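Local coordinates for probable adhesion protein (Pseudomonas aeruginosa PAO1, PDB 6R3Z) that binds a single divalent metal ion, probably ferrous iron in nature, and probably delivers it to a membrane transport system as a solute-binding protein, at residues R6-Y16 / T55-H66. Residues are numbered along the deposited sequence; the frame is centred on the assembly and turned at random.
With NI (nickel (II) ion), chain B.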
ATOM      1  N   ARG A   6     -18.844  -2.164 -21.852  1.00 39.02           N
ATOM      2  CA  ARG A   6     -18.171  -2.810 -20.718  1.00 35.68           C
ATOM      3  C   ARG A   6     -17.118  -1.790 -20.295  1.00 33.99           C
ATOM      4  O   ARG A   6     -16.293  -1.390 -21.130  1.00 32.61           O
ATOM      5  CB  ARG A   6     -17.527  -4.139 -21.151  1.00 35.32           C
ATOM      6  CG  ARG A   6     -16.874  -4.939 -20.032  1.00 42.04           C
ATOM      7  CD  ARG A   6     -16.488  -6.349 -20.462  1.00 48.43           C
ATOM      8  NE  ARG A   6     -17.341  -7.369 -19.840  1.00 50.99           N
ATOM      9  CZ  ARG A   6     -18.267  -8.079 -20.482  1.00 60.10           C
ATOM     10  NH1 ARG A   6     -18.996  -8.975 -19.830  1.00 49.01           N
ATOM     11  NH2 ARG A   6     -18.462  -7.906 -21.784  1.00 44.96           N
ATOM     12  N   LEU A   7     -17.205  -1.301 -19.040  1.00 27.37           N
ATOM     13  CA  LEU A   7     -16.288  -0.270 -18.524  1.00 27.04           C
ATOM     14  C   LEU A   7     -14.816  -0.652 -18.637  1.00 28.28           C
ATOM     15  O   LEU A   7     -14.445  -1.786 -18.345  1.00 27.49           O
ATOM     16  CB  LEU A   7     -16.543   0.019 -17.033  1.00 27.26           C
ATOM     17  CG  LEU A   7     -17.679   0.928 -16.582  1.00 32.12           C
ATOM     18  CD1 LEU A   7     -17.600   1.100 -15.058  1.00 32.07           C
ATOM     19  CD2 LEU A   7     -17.581   2.311 -17.192  1.00 33.09           C
ATOM     20  N   ARG A   8     -13.970   0.315 -18.993  1.00 25.93           N
ATOM     21  CA  ARG A   8     -12.521   0.127 -19.007  1.00 24.97           C
ATOM     22  C   ARG A   8     -12.011   1.035 -17.888  1.00 26.45           C
ATOM     23  O   ARG A   8     -12.121   2.261 -17.983  1.00 26.92           O
ATOM     24  CB  ARG A   8     -11.928   0.485 -20.389  1.00 25.75           C
ATOM     25  CG  ARG A   8     -12.172  -0.645 -21.396  1.00 28.03           C
ATOM     26  CD  ARG A   8     -11.583  -0.437 -22.795  1.00 33.06           C
ATOM     27  NE  ARG A   8     -10.165  -0.053 -22.790  1.00 32.38           N
ATOM     28  CZ  ARG A   8      -9.142  -0.902 -22.690  1.00 37.18           C
ATOM     29  NH1 ARG A   8      -7.894  -0.451 -22.716  1.00 31.55           N
ATOM     30  NH2 ARG A   8      -9.361  -2.204 -22.563  1.00 28.45           N
ATOM     31  N   ILE A   9     -11.534   0.423 -16.803  1.00 23.07           N
ATOM     32  CA  ILE A   9     -11.100   1.098 -15.567  1.00 21.90           C
ATOM     33  C   ILE A   9      -9.577   1.100 -15.396  1.00 24.87           C
ATOM     34  O   ILE A   9      -8.961   0.042 -15.237  1.00 25.07           O
ATOM     35  CB  ILE A   9     -11.752   0.387 -14.346  1.00 23.59           C
ATOM     36  CG1 ILE A   9     -13.269   0.225 -14.507  1.00 23.51           C
ATOM     37  CG2 ILE A   9     -11.382   1.094 -13.014  1.00 23.19           C
ATOM     38  CD1 ILE A   9     -13.817  -0.950 -13.607  1.00 24.64           C
ATOM     39  N   GLY A  10      -9.003   2.284 -15.310  1.00 21.99           N
ATOM     40  CA  GLY A  10      -7.579   2.410 -15.071  1.00 21.34           C
ATOM     41  C   GLY A  10      -7.259   2.358 -13.593  1.00 23.84           C
ATOM     42  O   GLY A  10      -8.050   2.813 -12.764  1.00 23.92           O
ATOM     43  N   ILE A  11      -6.121   1.747 -13.255  1.00 20.63           N
ATOM     44  CA  ILE A  11      -5.585   1.649 -11.899  1.00 20.41           C
ATOM     45  C   ILE A  11      -4.127   2.099 -11.912  1.00 23.82           C
ATOM     46  O   ILE A  11      -3.488   2.079 -12.976  1.00 23.67           O
ATOM     47  CB  ILE A  11      -5.784   0.269 -11.229  1.00 22.71           C
ATOM     48  CG1 ILE A  11      -4.990  -0.859 -11.958  1.00 23.80           C
ATOM     49  CG2 ILE A  11      -7.275  -0.057 -11.071  1.00 23.72           C
ATOM     50  CD1 ILE A  11      -3.490  -1.008 -11.486  1.00 23.15           C
ATOM     51  N   THR A  12      -3.572   2.428 -10.733  1.00 21.72           N
ATOM     52  CA  THR A  12      -2.217   2.981 -10.685  1.00 23.01           C
ATOM     53  C   THR A  12      -1.193   2.112  -9.959  1.00 27.49           C
ATOM     54  O   THR A  12      -0.020   2.116 -10.343  1.00 28.66           O
ATOM     55  CB  THR A  12      -2.249   4.398 -10.079  1.00 27.97           C
ATOM     56  OG1 THR A  12      -2.613   4.294  -8.705  1.00 24.94           O
ATOM     57  CG2 THR A  12      -3.222   5.340 -10.801  1.00 24.71           C
ATOM     58  N   LEU A  13      -1.591   1.500  -8.840  1.00 23.07           N
ATOM     59  CA  LEU A  13      -0.724   0.678  -7.995  1.00 21.57           C
ATOM     60  C   LEU A  13      -1.329  -0.718  -7.849  1.00 23.44           C
ATOM     61  O   LEU A  13      -2.557  -0.870  -7.920  1.00 23.44           O
ATOM     62  CB  LEU A  13      -0.537   1.321  -6.602  1.00 21.59           C
ATOM     63  CG  LEU A  13      -0.117   2.811  -6.578  1.00 26.21           C
ATOM     64  CD1 LEU A  13      -0.315   3.410  -5.208  1.00 27.42           C
ATOM     65  CD2 LEU A  13       1.347   3.002  -7.033  1.00 28.89           C
ATOM     66  N   HIS A  14      -0.466  -1.728  -7.615  1.00 20.59           N
ATOM     67  CA  HIS A  14      -0.878  -3.132  -7.476  1.00 21.02           C
ATOM     68  C   HIS A  14      -2.089  -3.346  -6.558  1.00 23.04           C
ATOM     69  O   HIS A  14      -3.016  -4.043  -6.979  1.00 22.90           O
ATOM     70  CB  HIS A  14       0.283  -4.033  -7.037  1.00 22.18           C
ATOM     71  CG  HIS A  14       1.348  -4.179  -8.074  1.00 24.02           C
ATOM     72  ND1 HIS A  14       2.244  -3.158  -8.334  1.00 25.35           N
ATOM     73  CD2 HIS A  14       1.646  -5.233  -8.861  1.00 25.01           C
ATOM     74  CE1 HIS A  14       3.062  -3.626  -9.264  1.00 25.00           C
ATOM     75  NE2 HIS A  14       2.724  -4.855  -9.631  1.00 25.09           N
ATOM     76  N   PRO A  15      -2.134  -2.759  -5.326  1.00 20.97           N
ATOM     77  CA  PRO A  15      -3.302  -2.994  -4.445  1.00 20.39           C
ATOM     78  C   PRO A  15      -4.607  -2.581  -5.106  1.00 20.76           C
ATOM     79  O   PRO A  15      -5.587  -3.299  -4.942  1.00 19.99           O
ATOM     80  CB  PRO A  15      -2.988  -2.150  -3.210  1.00 22.88           C
ATOM     81  CG  PRO A  15      -1.486  -2.123  -3.166  1.00 26.42           C
ATOM     82  CD  PRO A  15      -1.133  -1.920  -4.629  1.00 22.46           C
ATOM     83  N   TYR A  16      -4.597  -1.471  -5.898  1.00 18.97           N
ATOM     84  CA  TYR A  16      -5.814  -1.002  -6.578  1.00 19.73           C
ATOM     85  C   TYR A  16      -6.247  -1.953  -7.680  1.00 22.69           C
ATOM     86  O   TYR A  16      -7.448  -2.146  -7.852  1.00 19.47           O
ATOM     87  CB  TYR A  16      -5.698   0.453  -7.043  1.00 20.06           C
ATOM     88  CG  TYR A  16      -5.496   1.373  -5.857  1.00 21.70           C
ATOM     89  CD1 TYR A  16      -6.584   1.842  -5.118  1.00 24.16           C
ATOM     90  CD2 TYR A  16      -4.217   1.669  -5.393  1.00 22.39           C
ATOM     91  CE1 TYR A  16      -6.401   2.619  -3.963  1.00 24.02           C
ATOM     92  CE2 TYR A  16      -4.019   2.423  -4.230  1.00 23.46           C
ATOM     93  CZ  TYR A  16      -5.113   2.899  -3.519  1.00 26.05           C
ATOM     94  OH  TYR A  16      -4.902   3.633  -2.370  1.00 25.60           O
ATOM     95  N   THR A  55      -8.249   5.209 -24.088  1.00 29.81           N
ATOM     96  CA  THR A  55      -9.133   4.051 -24.286  1.00 29.13           C
ATOM     97  C   THR A  55      -9.956   3.709 -23.009  1.00 32.09           C
ATOM     98  O   THR A  55     -10.748   2.759 -23.020  1.00 29.97           O
ATOM     99  CB  THR A  55      -8.330   2.825 -24.802  1.00 37.19           C
ATOM    100  OG1 THR A  55      -7.580   2.246 -23.728  1.00 36.41           O
ATOM    101  CG2 THR A  55      -7.395   3.163 -25.983  1.00 38.60           C
ATOM    102  N   LEU A  56      -9.770   4.480 -21.927  1.00 28.05           N
ATOM    103  CA  LEU A  56     -10.433   4.241 -20.636  1.00 27.58           C
ATOM    104  C   LEU A  56     -11.695   5.055 -20.417  1.00 31.32           C
ATOM    105  O   LEU A  56     -11.883   6.087 -21.059  1.00 32.10           O
ATOM    106  CB  LEU A  56      -9.450   4.480 -19.464  1.00 26.75           C
ATOM    107  CG  LEU A  56      -8.077   3.807 -19.528  1.00 30.16           C
ATOM    108  CD1 LEU A  56      -7.231   4.198 -18.340  1.00 30.00           C
ATOM    109  CD2 LEU A  56      -8.201   2.316 -19.605  1.00 32.51           C
ATOM    110  N   ASP A  57     -12.555   4.590 -19.480  1.00 27.02           N
ATOM    111  CA  ASP A  57     -13.792   5.266 -19.101  1.00 26.14           C
ATOM    112  C   ASP A  57     -13.679   5.973 -17.761  1.00 27.13           C
ATOM    113  O   ASP A  57     -14.493   6.848 -17.463  1.00 26.06           O
ATOM    114  CB  ASP A  57     -14.951   4.261 -19.028  1.00 27.65           C
ATOM    115  CG  ASP A  57     -15.172   3.595 -20.359  1.00 36.13           C
ATOM    116  OD1 ASP A  57     -15.451   4.319 -21.348  1.00 37.58           O
ATOM    117  OD2 ASP A  57     -15.007   2.370 -20.432  1.00 35.42           O
ATOM    118  N   VAL A  58     -12.745   5.518 -16.914  1.00 24.31           N
ATOM    119  CA  VAL A  58     -12.544   6.018 -15.551  1.00 24.02           C
ATOM    120  C   VAL A  58     -11.181   5.591 -15.037  1.00 26.99           C
ATOM    121  O   VAL A  58     -10.689   4.518 -15.423  1.00 27.63           O
ATOM    122  CB  VAL A  58     -13.695   5.567 -14.582  1.00 28.24           C
ATOM    123  CG1 VAL A  58     -13.806   4.036 -14.484  1.00 27.35           C
ATOM    124  CG2 VAL A  58     -13.562   6.197 -13.187  1.00 27.70           C
ATOM    125  N   VAL A  59     -10.574   6.417 -14.162  1.00 21.63           N
ATOM    126  CA  VAL A  59      -9.315   6.055 -13.509  1.00 21.76           C
ATOM    127  C   VAL A  59      -9.534   6.089 -11.987  1.00 23.28           C
ATOM    128  O   VAL A  59     -10.007   7.093 -11.462  1.00 23.19           O
ATOM    129  CB  VAL A  59      -8.095   6.953 -13.914  1.00 25.68           C
ATOM    130  CG1 VAL A  59      -6.821   6.504 -13.199  1.00 24.66           C
ATOM    131  CG2 VAL A  59      -7.872   6.966 -15.433  1.00 26.24           C
ATOM    132  N   VAL A  60      -9.165   5.003 -11.297  1.00 20.29           N
ATOM    133  CA  VAL A  60      -9.201   4.901  -9.844  1.00 19.67           C
ATOM    134  C   VAL A  60      -7.845   5.422  -9.338  1.00 25.94           C
ATOM    135  O   VAL A  60      -6.791   4.972  -9.812  1.00 25.57           O
ATOM    136  CB  VAL A  60      -9.478   3.452  -9.363  1.00 24.09           C
ATOM    137  CG1 VAL A  60      -9.286   3.312  -7.842  1.00 23.62           C
ATOM    138  CG2 VAL A  60     -10.895   3.026  -9.762  1.00 24.31           C
ATOM    139  N   LEU A  61      -7.886   6.370  -8.390  1.00 23.54           N
ATOM    140  CA  LEU A  61      -6.678   6.983  -7.831  1.00 23.56           C
ATOM    141  C   LEU A  61      -6.551   6.808  -6.327  1.00 25.55           C
ATOM    142  O   LEU A  61      -7.538   6.873  -5.590  1.00 23.24           O
ATOM    143  CB  LEU A  61      -6.661   8.504  -8.094  1.00 24.86           C
ATOM    144  CG  LEU A  61      -6.566   9.033  -9.532  1.00 29.23           C
ATOM    145  CD1 LEU A  61      -6.461  10.555  -9.532  1.00 30.57           C
ATOM    146  CD2 LEU A  61      -5.371   8.458 -10.263  1.00 29.83           C
ATOM    147  N   ASN A  62      -5.303   6.657  -5.865  1.00 22.87           N
ATOM    148  CA  ASN A  62      -4.960   6.667  -4.457  1.00 23.13           C
ATOM    149  C   ASN A  62      -5.229   8.145  -4.052  1.00 25.44           C
ATOM    150  O   ASN A  62      -5.898   8.408  -3.044  1.00 25.13           O
ATOM    151  CB  ASN A  62      -3.470   6.269  -4.273  1.00 20.72           C
ATOM    152  CG  ASN A  62      -2.886   6.704  -2.944  1.00 30.35           C
ATOM    153  OD1 ASN A  62      -2.280   7.783  -2.841  1.00 25.20           O
ATOM    154  ND2 ASN A  62      -3.083   5.896  -1.897  1.00 23.47           N
ATOM    155  N   GLY A  63      -4.742   9.071  -4.886  1.00 23.10           N
ATOM    156  CA  GLY A  63      -4.981  10.516  -4.768  1.00 24.13           C
ATOM    157  C   GLY A  63      -4.589  11.220  -3.486  1.00 28.45           C
ATOM    158  O   GLY A  63      -4.992  12.376  -3.271  1.00 30.63           O
ATOM    159  N   VAL A  64      -3.802  10.559  -2.626  1.00 23.65           N
ATOM    160  CA  VAL A  64      -3.368  11.157  -1.351  1.00 23.98           C
ATOM    161  C   VAL A  64      -1.834  11.234  -1.238  1.00 28.42           C
ATOM    162  O   VAL A  64      -1.299  11.518  -0.163  1.00 27.84           O
ATOM    163  CB  VAL A  64      -4.025  10.500  -0.116  1.00 26.85           C
ATOM    164  CG1 VAL A  64      -5.525  10.820  -0.068  1.00 26.07           C
ATOM    165  CG2 VAL A  64      -3.763   8.988  -0.060  1.00 25.79           C
ATOM    166  N   GLY A  65      -1.153  11.016  -2.352  1.00 25.79           N
ATOM    167  CA  GLY A  65       0.301  11.149  -2.401  1.00 25.77           C
ATOM    168  C   GLY A  65       1.062   9.989  -3.008  1.00 27.34           C
ATOM    169  O   GLY A  65       2.284  10.104  -3.192  1.00 27.76           O
ATOM    170  N   HIS A  66       0.384   8.851  -3.298  1.00 20.91           N
ATOM    171  CA  HIS A  66       1.121   7.722  -3.878  1.00 19.56           C
ATOM    172  C   HIS A  66       0.949   7.545  -5.391  1.00 23.41           C
ATOM    173  O   HIS A  66       1.530   6.619  -5.961  1.00 23.74           O
ATOM    174  CB  HIS A  66       0.865   6.383  -3.156  1.00 19.80           C
ATOM    175  CG  HIS A  66       2.143   5.620  -2.945  1.00 23.41           C
ATOM    176  ND1 HIS A  66       2.946   5.260  -4.011  1.00 25.24           N
ATOM    177  CD2 HIS A  66       2.770   5.271  -1.794  1.00 24.72           C
ATOM    178  CE1 HIS A  66       4.003   4.666  -3.483  1.00 24.69           C
ATOM    179  NE2 HIS A  66       3.946   4.652  -2.158  1.00 24.49           N
TER
HETATM  180 NI    NI B 401       5.778   4.198  -0.895  1.00 22.78          NI
HETATM  181  O   HOH W   1     -15.980   1.119 -22.540  1.00 42.23           O
HETATM  182  O   HOH W   2      -5.275   3.029  -8.623  1.00 22.56           O
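G10 lies between V58 and V60 as the centre of a parallel strand pair, 8-11 beside 58-61: its N donates to V58 O (2.8 Å) and its O accepts from V60 N (2.9 Å), both bonds nearly straight. These are the two inner strands of a four-stranded parallel sheet in one lobe of this family-9 solute-binding protein. On the face shared by I9 and V58, their CG1 atoms touch at 3.8 Å, the two branches running alongside each other in the same direction; L130 of helix 116-133 covers both. On the other face L56 CD1 rests on the bare CA of G10.

At the N-terminal end of the pair, D57, just ahead of its strand, and R8 clasp each other: D57 N donates to R8 O, and R8 N reaches the anti lone pair of D57 OD2 at 2.7 Å. A water bridges the same carboxylate oxygen to R6 O. R8 bends at chi3 (50°), turning its guanidinium side-on to T55; NE takes T55 O from above the carbonyl plane while NH1 takes OG1.

Where the strands diverge, a water stands in for direct pairing, accepting from T12 N and donating to V60 O. N62 CB packs against the phenol end of Y16, and N62 ND2 donates to Y16 OH (2.9 Å), the ring and amide planes 74° apart; Q122 also bonds this hydroxyl. L13 CD1 meets H66 CB at 3.8 Å, L13 lying roughly perpendicular to H66. H66, with H41, H111, H177, H199 and H250, completes the all-histidine nickel site. Its loop is pinned by N62 OD1, which accepts V64 N in an Asx turn and H66 N from the opposite face of the amide; from there H66 NE2 reaches the nickel at 2.3 Å.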